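Local coordinates for protein nucleoporin nup120 (Schizosaccharomyces pombe, PDB 4GQ2) that serves as a structural component of the nuclear pore complex, the channel through which transport across the nuclear envelope takes place, at residues Val9-Leu14 with Val678-Asp683. Numbering follows the deposited sequence.
Sequences VVPIDL and VARVLD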
loop_
_atom_site.group_PDB
_atom_site.type_symbol
_atom_site.label_atom_id
_atom_site.label_comp_id
_atom_site.label_asym_id
_atom_site.label_seq_id
_atom_site.Cartn_x
_atom_site.Cartn_y
_atom_site.Cartn_z
ATOM N N VAL A 9 8.914 -13.669 -1.809
ATOM C CA VAL A 9 10.135 -12.906 -1.592
ATOM C C VAL A 9 9.903 -11.785 -0.580
ATOM O O VAL A 9 8.936 -11.035 -0.692
ATOM C CB VAL A 9 10.648 -12.296 -2.926
ATOM C CG1 VAL A 9 11.890 -11.449 -2.697
ATOM C CG2 VAL A 9 10.954 -13.386 -3.946
ATOM N N VAL A 10 10.790 -11.671 0.404
ATOM C CA VAL A 10 10.766 -10.537 1.328
ATOM C C VAL A 10 12.149 -9.881 1.364
ATOM O O VAL A 10 13.142 -10.545 1.665
ATOM C CB VAL A 10 10.315 -10.937 2.755
ATOM C CG1 VAL A 10 10.193 -9.712 3.653
ATOM C CG2 VAL A 10 8.989 -11.663 2.713
ATOM N N PRO A 11 12.223 -8.579 1.029
ATOM C CA PRO A 11 13.489 -7.882 1.121
ATOM C C PRO A 11 13.936 -7.833 2.571
ATOM O O PRO A 11 13.103 -7.743 3.471
ATOM C CB PRO A 11 13.148 -6.466 0.629
ATOM C CG PRO A 11 11.944 -6.637 -0.222
ATOM C CD PRO A 11 11.165 -7.717 0.474
ATOM N N ILE A 12 15.242 -7.901 2.791
ATOM C CA ILE A 12 15.791 -7.830 4.134
ATOM C C ILE A 12 16.153 -6.378 4.442
ATOM O O ILE A 12 17.314 -5.965 4.355
ATOM C CB ILE A 12 16.998 -8.768 4.300
ATOM C CG1 ILE A 12 16.576 -10.197 4.015
ATOM C CG2 ILE A 12 17.558 -8.684 5.709
ATOM C CD1 ILE A 12 17.737 -11.142 3.850
ATOM N N ASP A 13 15.123 -5.608 4.770
ATOM C CA ASP A 13 15.281 -4.243 5.203
ATOM C C ASP A 13 14.304 -4.004 6.349
ATOM O O ASP A 13 13.395 -4.814 6.567
ATOM C CB ASP A 13 15.116 -3.248 4.037
ATOM C CG ASP A 13 13.750 -3.321 3.355
ATOM O OD1 ASP A 13 12.712 -3.481 4.032
ATOM O OD2 ASP A 13 13.708 -3.172 2.118
ATOM N N LEU A 14 14.519 -2.923 7.097
ATOM C CA LEU A 14 13.717 -2.620 8.280
ATOM C C LEU A 14 12.229 -2.490 7.959
ATOM O O LEU A 14 11.375 -3.038 8.669
ATOM C CB LEU A 14 14.245 -1.348 8.959
ATOM C CG LEU A 14 15.282 -1.508 10.081
ATOM C CD1 LEU A 14 16.476 -2.380 9.700
ATOM C CD2 LEU A 14 15.756 -0.138 10.534
ATOM N N VAL A 678 2.599 -13.160 4.325
ATOM C CA VAL A 678 1.230 -13.394 3.881
ATOM C C VAL A 678 0.739 -12.261 2.982
ATOM O O VAL A 678 0.188 -12.520 1.898
ATOM C CB VAL A 678 0.279 -13.600 5.080
ATOM C CG1 VAL A 678 -1.174 -13.574 4.629
ATOM C CG2 VAL A 678 0.600 -14.915 5.787
ATOM N N ALA A 679 0.964 -11.016 3.418
ATOM C CA ALA A 679 0.576 -9.831 2.643
ATOM C C ALA A 679 1.160 -9.820 1.234
ATOM O O ALA A 679 0.471 -9.464 0.285
ATOM C CB ALA A 679 0.944 -8.550 3.380
ATOM N N ARG A 680 2.417 -10.226 1.095
ATOM C CA ARG A 680 3.063 -10.246 -0.219
ATOM C C ARG A 680 2.455 -11.309 -1.124
ATOM O O ARG A 680 2.169 -11.042 -2.295
ATOM C CB ARG A 680 4.586 -10.400 -0.082
ATOM C CG ARG A 680 5.239 -9.125 0.448
ATOM C CD ARG A 680 6.729 -9.255 0.751
ATOM N NE ARG A 680 7.258 -7.969 1.204
ATOM C CZ ARG A 680 7.780 -7.034 0.410
ATOM N NH1 ARG A 680 7.903 -7.243 -0.897
ATOM N NH2 ARG A 680 8.206 -5.891 0.938
ATOM N N VAL A 681 2.225 -12.501 -0.574
ATOM C CA VAL A 681 1.580 -13.570 -1.339
ATOM C C VAL A 681 0.138 -13.188 -1.714
ATOM O O VAL A 681 -0.261 -13.367 -2.869
ATOM C CB VAL A 681 1.618 -14.924 -0.594
ATOM C CG1 VAL A 681 0.753 -15.958 -1.299
ATOM C CG2 VAL A 681 3.047 -15.423 -0.472
ATOM N N LEU A 682 -0.626 -12.654 -0.752
ATOM C CA LEU A 682 -1.987 -12.169 -1.029
ATOM C C LEU A 682 -2.020 -11.136 -2.158
ATOM O O LEU A 682 -2.802 -11.269 -3.102
ATOM C CB LEU A 682 -2.653 -11.595 0.230
ATOM C CG LEU A 682 -3.094 -12.639 1.261
ATOM C CD1 LEU A 682 -3.669 -11.972 2.499
ATOM C CD2 LEU A 682 -4.081 -13.640 0.661
ATOM N N ASP A 683 -1.166 -10.117 -2.061
ATOM C CA ASP A 683 -1.099 -9.069 -3.076
ATOM C C ASP A 683 -0.913 -9.711 -4.453
ATOM O O ASP A 683 -1.594 -9.364 -5.422
ATOM C CB ASP A 683 0.061 -8.115 -2.760
ATOM C CG ASP A 683 0.252 -7.049 -3.820
ATOM O OD1 ASP A 683 -0.477 -6.042 -3.789
ATOM O OD2 ASP A 683 1.137 -7.213 -4.684
#
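At the seam between helix 672-703 of the helical domain and the mixed sheet carrying strand 3-11, consistent with the edge of the beta-propeller, Arg680 meets Val9, Val10 and Pro11; Val10 pairs the strand to 539-544. An arginine is long enough to join helix and strand across segment axes 8.9 Å apart, and ends in a flat group. Its CG lies anti to the carbonyl carbon (chi1 -72°), the chain runs extended to NE, and chi4 (-91°) then turns the guanidinium out of that line, one face to Pro11. CD of Arg680 lies 3.2 Å from Val9 O, a close carbon-oxygen approach that the polarised CH2 beside NE tolerates, and 3.8 Å from CG2 of Val10, whose branch offers a methyl to the aliphatic chain. Pro11 suits its place because its compact, rigid ring sets CD 3.3 Å above the centre of the guanidinium plane. Ser16 and Asn431 also touch the arginine. With an alanine here, Pro11 would probably lose its flat partner, and a gap would be likely to open between strand and helix. The contact is mainly van der Waals; Asp13 OD1, 6.0 Å from Arg680 NH2, is too far for a salt bridge but may favour the positive charge.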